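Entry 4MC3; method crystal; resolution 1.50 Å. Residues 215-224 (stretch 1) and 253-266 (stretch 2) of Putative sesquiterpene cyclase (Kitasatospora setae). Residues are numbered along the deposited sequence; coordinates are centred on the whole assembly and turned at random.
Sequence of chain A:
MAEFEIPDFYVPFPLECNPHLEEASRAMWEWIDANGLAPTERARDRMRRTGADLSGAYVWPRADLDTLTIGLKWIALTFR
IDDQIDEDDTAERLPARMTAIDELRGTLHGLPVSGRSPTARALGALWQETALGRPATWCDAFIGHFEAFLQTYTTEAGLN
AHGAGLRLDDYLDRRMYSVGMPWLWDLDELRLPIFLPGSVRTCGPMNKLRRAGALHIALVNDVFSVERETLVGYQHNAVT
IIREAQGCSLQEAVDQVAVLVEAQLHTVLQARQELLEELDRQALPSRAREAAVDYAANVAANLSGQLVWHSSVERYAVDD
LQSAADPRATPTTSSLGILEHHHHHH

Stretch 1, residues 215-224: LHIALVNDVF
Stretch 2 253-266: AVDQVAVLVEAQLH

The pairing of residues 215-224 with residues 253-266 in this putative sesquiterpene cyclase is a close, nearly antiparallel helix-helix contact held by apolar side-chain packing, with no direct hydrogen bond between the stretches and a single water linking their polar side chains. Both segments are helical throughout and belong to longer helices. Their phi/psi values cluster near -63/-43, and each satisfies its own backbone through i to i+4 bonds, such as Val 223 N to Leu 219 O (3.1 Å) and Val 261 N to Val 257 O (2.8 Å). With the backbone polar groups so occupied, side chains are left to join the helices.

The axes approach to 8.8 Å, with a signed crossing angle of -159°. The register is set by His 216 CA and Val 261 CA, 5.3 Å apart, and by Val 223 CA and Val 254 CA, 6.7 Å apart; numbering rises along one helix as it falls along the other. The contact buries 509 Å², both sides summed.

Knob-into-hole packing appears at Leu 219 (chi1 m, chi2 t), whose side chain sits among Val 257, Leu 260, Val 261 and Gln 264. Its CB lies 3.6 Å from Val 261 CG2 and 4.2 Å from Val 257 CG1, while its CD1 lies 3.9 Å from Leu 260 CD1. Leu 260 has an off-well chi1 of -116° and chi2 t. One turn along, Val 223 (t) continues the apolar seam: its CG2 is 3.6 Å from Val 257 CG1, and its CG1 is 4.3 Å from Val 254 CG1. Val 254, Val 257 and Val 261 all adopt t.

His 216 (chi1 t, chi2 -77°) leaves its backbone sideways, but its ring reaches the partner helix. Val 261 CG1 lies over one ring face, 3.4 Å from His 216 NE2, and also packs 3.9 Å from Val 220 CG2 (Val 220 is t). At the ring edge, His 216 CD2 is 4.0 Å from Leu 265 N, a proximity without a hydrogen bond. The imidazole thus combines apolar packing with a polar link: a water lies 2.9 Å from His 216 NE2 and donates to Glu 262 OE2 at 2.8 Å. Glu 262 (m, m, chi3 -66°) points away at CB, yet its end comes nearer.

Gln 264 (m, m, chi3 -55°) folds back, its NE2 making a weak hydrogen bond to Leu 260 O (3.4 Å), and its CG packs 4.1 Å from Leu 219 CD1.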

ATOM      1  N   LEU A 215      -5.593  -6.446   2.791  1.00 16.77           N
ATOM      2  CA  LEU A 215      -6.525  -6.441   3.904  1.00 18.25           C
ATOM      3  C   LEU A 215      -5.911  -7.027   5.166  1.00 18.81           C
ATOM      4  O   LEU A 215      -6.188  -6.524   6.261  1.00 19.34           O
ATOM      5  CB  LEU A 215      -7.837  -7.125   3.562  1.00 18.82           C
ATOM      6  CG  LEU A 215      -8.727  -6.317   2.590  1.00 19.76           C
ATOM      7  CD1 LEU A 215      -9.998  -7.118   2.306  1.00 22.41           C
ATOM      8  CD2 LEU A 215      -9.044  -4.860   3.034  1.00 21.08           C
ATOM      9  N   HIS A 216      -5.052  -8.021   5.048  1.00 19.94           N
ATOM     10  CA  HIS A 216      -4.360  -8.530   6.245  1.00 20.45           C
ATOM     11  C   HIS A 216      -3.570  -7.412   6.924  1.00 18.66           C
ATOM     12  O   HIS A 216      -3.707  -7.130   8.121  1.00 20.92           O
ATOM     13  CB  HIS A 216      -3.427  -9.655   5.881  1.00 19.59           C
ATOM     14  CG  HIS A 216      -2.745 -10.291   7.046  1.00 21.63           C
ATOM     15  ND1 HIS A 216      -1.682  -9.714   7.699  1.00 21.48           N
ATOM     16  CD2 HIS A 216      -2.995 -11.466   7.688  1.00 24.36           C
ATOM     17  CE1 HIS A 216      -1.284 -10.522   8.683  1.00 23.11           C
ATOM     18  NE2 HIS A 216      -2.058 -11.589   8.691  1.00 24.76           N
ATOM     19  N   ILE A 217      -2.765  -6.691   6.118  1.00 18.54           N
ATOM     20  CA  ILE A 217      -1.942  -5.611   6.555  1.00 19.67           C
ATOM     21  C   ILE A 217      -2.791  -4.519   7.138  1.00 18.64           C
ATOM     22  O   ILE A 217      -2.465  -3.937   8.186  1.00 21.12           O
ATOM     23  CB  ILE A 217      -1.061  -5.141   5.362  1.00 19.13           C
ATOM     24  CG1 ILE A 217      -0.052  -6.242   5.001  1.00 20.27           C
ATOM     25  CG2 ILE A 217      -0.387  -3.843   5.643  1.00 19.59           C
ATOM     26  CD1 ILE A 217       0.620  -6.073   3.652  1.00 19.79           C
ATOM     27  N   ALA A 218      -3.844  -4.123   6.427  1.00 17.95           N
ATOM     28  CA  ALA A 218      -4.697  -3.029   6.893  1.00 18.98           C
ATOM     29  C   ALA A 218      -5.440  -3.333   8.159  1.00 18.95           C
ATOM     30  O   ALA A 218      -5.566  -2.435   9.029  1.00 20.21           O
ATOM     31  CB  ALA A 218      -5.691  -2.633   5.839  1.00 18.19           C
ATOM     32  N   LEU A 219      -5.925  -4.563   8.299  1.00 19.55           N
ATOM     33  CA  LEU A 219      -6.700  -4.931   9.470  1.00 20.17           C
ATOM     34  C   LEU A 219      -5.784  -5.025  10.704  1.00 21.60           C
ATOM     35  O   LEU A 219      -6.185  -4.642  11.816  1.00 22.75           O
ATOM     36  CB  LEU A 219      -7.439  -6.237   9.242  1.00 19.22           C
ATOM     37  CG  LEU A 219      -8.612  -6.132   8.283  1.00 21.36           C
ATOM     38  CD1 LEU A 219      -9.068  -7.478   7.814  1.00 23.10           C
ATOM     39  CD2 LEU A 219      -9.767  -5.358   8.897  1.00 23.41           C
ATOM     40  N   VAL A 220      -4.564  -5.528  10.503  1.00 22.59           N
ATOM     41  CA  VAL A 220      -3.586  -5.525  11.605  1.00 22.90           C
ATOM     42  C   VAL A 220      -3.317  -4.068  11.997  1.00 24.02           C
ATOM     43  O   VAL A 220      -3.318  -3.736  13.198  1.00 26.72           O
ATOM     44  CB  VAL A 220      -2.305  -6.294  11.212  1.00 24.53           C
ATOM     45  CG1 VAL A 220      -1.150  -5.990  12.175  1.00 28.68           C
ATOM     46  CG2 VAL A 220      -2.639  -7.758  11.116  1.00 26.27           C
ATOM     47  N   ASN A 221      -3.083  -3.190  11.016  1.00 22.68           N
ATOM     48  CA  ASN A 221      -2.931  -1.732  11.242  1.00 21.26           C
ATOM     49  C   ASN A 221      -4.114  -1.183  12.052  1.00 25.09           C
ATOM     50  O   ASN A 221      -3.901  -0.451  13.000  1.00 27.37           O
ATOM     51  CB  ASN A 221      -2.703  -0.949   9.936  1.00 23.73           C
ATOM     52  CG  ASN A 221      -2.649   0.566  10.121  1.00 38.37           C
ATOM     53  OD1 ASN A 221      -3.686   1.234  10.176  1.00 45.89           O
ATOM     54  ND2 ASN A 221      -1.438   1.126  10.162  1.00 41.56           N
ATOM     55  N   ASP A 222      -5.338  -1.577  11.718  1.00 23.06           N
ATOM     56  CA  ASP A 222      -6.526  -1.070  12.391  1.00 24.56           C
ATOM     57  C   ASP A 222      -6.474  -1.440  13.883  1.00 26.13           C
ATOM     58  O   ASP A 222      -6.812  -0.628  14.743  1.00 27.82           O
ATOM     59  CB  ASP A 222      -7.819  -1.618  11.768  1.00 23.31           C
ATOM     60  CG  ASP A 222      -8.205  -0.975  10.468  1.00 24.49           C
ATOM     61  OD1 ASP A 222      -7.477  -0.133   9.912  1.00 22.56           O
ATOM     62  OD2 ASP A 222      -9.310  -1.337   9.963  1.00 25.03           O
ATOM     63  N   VAL A 223      -6.088  -2.669  14.176  1.00 24.80           N
ATOM     64  CA  VAL A 223      -6.026  -3.127  15.566  1.00 25.52           C
ATOM     65  C   VAL A 223      -4.994  -2.332  16.371  1.00 30.25           C
ATOM     66  O   VAL A 223      -5.270  -1.916  17.514  1.00 32.42           O
ATOM     67  CB  VAL A 223      -5.767  -4.640  15.658  1.00 26.78           C
ATOM     68  CG1 VAL A 223      -5.493  -5.085  17.091  1.00 28.98           C
ATOM     69  CG2 VAL A 223      -6.940  -5.432  15.070  1.00 25.04           C
ATOM     70  N   PHE A 224      -3.818  -2.143  15.787  1.00 28.53           N
ATOM     71  CA  PHE A 224      -2.766  -1.297  16.406  1.00 31.33           C
ATOM     72  C   PHE A 224      -3.080   0.204  16.474  1.00 33.61           C
ATOM     73  O   PHE A 224      -2.456   0.914  17.246  1.00 43.95           O
ATOM     74  CB  PHE A 224      -1.391  -1.533  15.765  1.00 31.50           C
ATOM     75  CG  PHE A 224      -0.751  -2.844  16.168  1.00 39.02           C
ATOM     76  CD1 PHE A 224      -0.765  -3.953  15.339  1.00 34.77           C
ATOM     77  CD2 PHE A 224      -0.115  -2.960  17.406  1.00 47.78           C
ATOM     78  CE1 PHE A 224      -0.170  -5.159  15.721  1.00 43.77           C
ATOM     79  CE2 PHE A 224       0.474  -4.161  17.799  1.00 55.01           C
ATOM     80  CZ  PHE A 224       0.440  -5.262  16.955  1.00 52.06           C
ATOM     81  N   ALA A 253     -14.801  -6.909  19.775  1.00 32.60           N
ATOM     82  CA  ALA A 253     -14.643  -6.426  18.393  1.00 27.81           C
ATOM     83  C   ALA A 253     -13.244  -6.742  17.847  1.00 31.49           C
ATOM     84  O   ALA A 253     -13.095  -7.110  16.672  1.00 32.29           O
ATOM     85  CB  ALA A 253     -14.928  -4.964  18.303  1.00 28.86           C
ATOM     86  N   VAL A 254     -12.225  -6.561  18.686  1.00 32.58           N
ATOM     87  CA  VAL A 254     -10.851  -6.919  18.350  1.00 31.77           C
ATOM     88  C   VAL A 254     -10.747  -8.391  18.002  1.00 35.38           C
ATOM     89  O   VAL A 254     -10.063  -8.772  17.021  1.00 32.72           O
ATOM     90  CB  VAL A 254      -9.854  -6.559  19.479  1.00 35.12           C
ATOM     91  CG1 VAL A 254      -8.494  -7.236  19.271  1.00 35.64           C
ATOM     92  CG2 VAL A 254      -9.671  -5.054  19.540  1.00 38.64           C
ATOM     93  N   ASP A 255     -11.375  -9.230  18.806  1.00 34.37           N
ATOM     94  CA  ASP A 255     -11.280 -10.670  18.574  1.00 33.91           C
ATOM     95  C   ASP A 255     -11.922 -11.044  17.241  1.00 35.07           C
ATOM     96  O   ASP A 255     -11.444 -11.913  16.534  1.00 33.60           O
ATOM     97  CB  ASP A 255     -11.933 -11.446  19.729  1.00 42.69           C
ATOM     98  CG  ASP A 255     -11.205 -11.266  21.077  1.00 56.60           C
ATOM     99  OD1 ASP A 255     -10.076 -10.715  21.095  1.00 52.29           O
ATOM    100  OD2 ASP A 255     -11.763 -11.691  22.128  1.00 57.92           O
ATOM    101  N   GLN A 256     -12.999 -10.368  16.889  1.00 33.09           N
ATOM    102  CA  GLN A 256     -13.643 -10.571  15.608  1.00 30.56           C
ATOM    103  C   GLN A 256     -12.786 -10.107  14.413  1.00 28.47           C
ATOM    104  O   GLN A 256     -12.794 -10.754  13.354  1.00 29.22           O
ATOM    105  CB  GLN A 256     -14.999  -9.919  15.613  1.00 31.97           C
ATOM    106  CG  GLN A 256     -15.926 -10.657  16.587  1.00 39.27           C
ATOM    107  CD  GLN A 256     -17.284 -10.019  16.698  1.00 43.17           C
ATOM    108  OE1 GLN A 256     -17.568  -9.264  17.652  1.00 46.52           O
ATOM    109  NE2 GLN A 256     -18.117 -10.267  15.705  1.00 38.91           N
ATOM    110  N   VAL A 257     -12.080  -8.987  14.579  1.00 25.93           N
ATOM    111  CA  VAL A 257     -11.131  -8.550  13.558  1.00 25.11           C
ATOM    112  C   VAL A 257      -9.983  -9.586  13.425  1.00 27.45           C
ATOM    113  O   VAL A 257      -9.565  -9.895  12.298  1.00 25.55           O
ATOM    114  CB  VAL A 257     -10.618  -7.121  13.804  1.00 25.05           C
ATOM    115  CG1 VAL A 257      -9.472  -6.788  12.852  1.00 25.29           C
ATOM    116  CG2 VAL A 257     -11.752  -6.117  13.679  1.00 26.63           C
ATOM    117  N   ALA A 258      -9.507 -10.142  14.549  1.00 27.85           N
ATOM    118  CA  ALA A 258      -8.483 -11.210  14.511  1.00 29.24           C
ATOM    119  C   ALA A 258      -8.956 -12.401  13.673  1.00 29.94           C
ATOM    120  O   ALA A 258      -8.179 -13.012  12.933  1.00 30.64           O
ATOM    121  CB  ALA A 258      -8.113 -11.669  15.925  1.00 34.65           C
ATOM    122  N   VAL A 259     -10.235 -12.745  13.756  1.00 29.81           N
ATOM    123  CA  VAL A 259     -10.764 -13.848  12.942  1.00 31.44           C
ATOM    124  C   VAL A 259     -10.720 -13.474  11.441  1.00 33.95           C
ATOM    125  O   VAL A 259     -10.361 -14.270  10.553  1.00 31.23           O
ATOM    126  CB  VAL A 259     -12.190 -14.206  13.381  1.00 38.35           C
ATOM    127  CG1 VAL A 259     -12.868 -15.128  12.378  1.00 38.02           C
ATOM    128  CG2 VAL A 259     -12.166 -14.819  14.783  1.00 39.63           C
ATOM    129  N   LEU A 260     -11.073 -12.238  11.156  1.00 27.67           N
ATOM    130  CA  LEU A 260     -10.984 -11.715   9.777  1.00 26.97           C
ATOM    131  C   LEU A 260      -9.569 -11.728   9.247  1.00 23.76           C
ATOM    132  O   LEU A 260      -9.352 -12.040   8.071  1.00 25.40           O
ATOM    133  CB  LEU A 260     -11.535 -10.290   9.656  1.00 29.70           C
ATOM    134  CG  LEU A 260     -12.751  -9.959   8.816  1.00 44.92           C
ATOM    135  CD1 LEU A 260     -12.758  -8.458   8.587  1.00 37.70           C
ATOM    136  CD2 LEU A 260     -12.763 -10.679   7.491  1.00 35.89           C
ATOM    137  N   VAL A 261      -8.628 -11.289  10.073  1.00 23.80           N
ATOM    138  CA  VAL A 261      -7.214 -11.333   9.713  1.00 23.17           C
ATOM    139  C   VAL A 261      -6.758 -12.757   9.376  1.00 25.23           C
ATOM    140  O   VAL A 261      -6.054 -12.985   8.376  1.00 24.12           O
ATOM    141  CB  VAL A 261      -6.323 -10.728  10.832  1.00 23.61           C
ATOM    142  CG1 VAL A 261      -4.844 -10.964  10.611  1.00 25.57           C
ATOM    143  CG2 VAL A 261      -6.555  -9.234  10.992  1.00 24.68           C
ATOM    144  N   GLU A 262      -7.113 -13.729  10.239  1.00 26.35           N
ATOM    145  CA  GLU A 262      -6.739 -15.084   9.951  1.00 28.18           C
ATOM    146  C   GLU A 262      -7.334 -15.527   8.629  1.00 24.85           C
ATOM    147  O   GLU A 262      -6.675 -16.200   7.829  1.00 27.88           O
ATOM    148  CB  GLU A 262      -7.121 -16.023  11.121  1.00 30.43           C
ATOM    149  CG  GLU A 262      -6.253 -15.815  12.362  1.00 43.88           C
ATOM    150  CD  GLU A 262      -4.737 -15.786  12.052  1.00 50.92           C
ATOM    151  OE1 GLU A 262      -4.211 -16.859  11.630  1.00 43.21           O
ATOM    152  OE2 GLU A 262      -4.089 -14.697  12.245  1.00 35.67           O
ATOM    153  N   ALA A 263      -8.581 -15.157   8.356  1.00 25.43           N
ATOM    154  CA  ALA A 263      -9.185 -15.423   7.076  1.00 28.48           C
ATOM    155  C   ALA A 263      -8.375 -14.860   5.895  1.00 27.60           C
ATOM    156  O   ALA A 263      -8.223 -15.523   4.837  1.00 27.19           O
ATOM    157  CB  ALA A 263     -10.620 -14.907   7.048  1.00 30.32           C
ATOM    158  N   GLN A 264      -7.882 -13.631   6.054  1.00 23.24           N
ATOM    159  CA  GLN A 264      -7.063 -13.066   4.991  1.00 23.70           C
ATOM    160  C   GLN A 264      -5.779 -13.859   4.761  1.00 25.43           C
ATOM    161  O   GLN A 264      -5.386 -14.051   3.596  1.00 25.07           O
ATOM    162  CB  GLN A 264      -6.734 -11.566   5.186  1.00 24.18           C
ATOM    163  CG  GLN A 264      -7.915 -10.637   5.402  1.00 23.75           C
ATOM    164  CD  GLN A 264      -8.983 -10.882   4.381  1.00 24.66           C
ATOM    165  OE1 GLN A 264      -8.754 -10.843   3.168  1.00 25.61           O
ATOM    166  NE2 GLN A 264     -10.175 -11.186   4.864  1.00 32.92           N
ATOM    167  N   LEU A 265      -5.133 -14.253   5.856  1.00 24.34           N
ATOM    168  CA  LEU A 265      -3.946 -15.092   5.778  1.00 24.77           C
ATOM    169  C   LEU A 265      -4.193 -16.366   4.993  1.00 28.55           C
ATOM    170  O   LEU A 265      -3.400 -16.715   4.101  1.00 27.83           O
ATOM    171  CB  LEU A 265      -3.362 -15.423   7.144  1.00 26.12           C
ATOM    172  CG  LEU A 265      -2.203 -16.414   7.087  1.00 27.54           C
ATOM    173  CD1 LEU A 265      -1.014 -15.900   6.281  1.00 28.01           C
ATOM    174  CD2 LEU A 265      -1.838 -16.744   8.537  1.00 30.95           C
ATOM    175  N   HIS A 266      -5.261 -17.074   5.337  1.00 27.78           N
ATOM    176  CA  HIS A 266      -5.555 -18.316   4.648  1.00 32.32           C
ATOM    177  C   HIS A 266      -5.937 -18.100   3.189  1.00 27.59           C
ATOM    178  O   HIS A 266      -5.578 -18.901   2.335  1.00 32.58           O
ATOM    179  CB  HIS A 266      -6.563 -19.128   5.440  1.00 35.69           C
ATOM    180  CG  HIS A 266      -5.957 -19.717   6.684  1.00 40.07           C
ATOM    181  ND1 HIS A 266      -5.160 -20.841   6.654  1.00 48.36           N
ATOM    182  CD2 HIS A 266      -5.949 -19.287   7.968  1.00 51.40           C
ATOM    183  CE1 HIS A 266      -4.729 -21.106   7.874  1.00 61.91           C
ATOM    184  NE2 HIS A 266      -5.191 -20.176   8.691  1.00 60.01           N
TER
HETATM  185  O   HOH W   1      -1.991 -13.523  10.838  1.00 29.81           O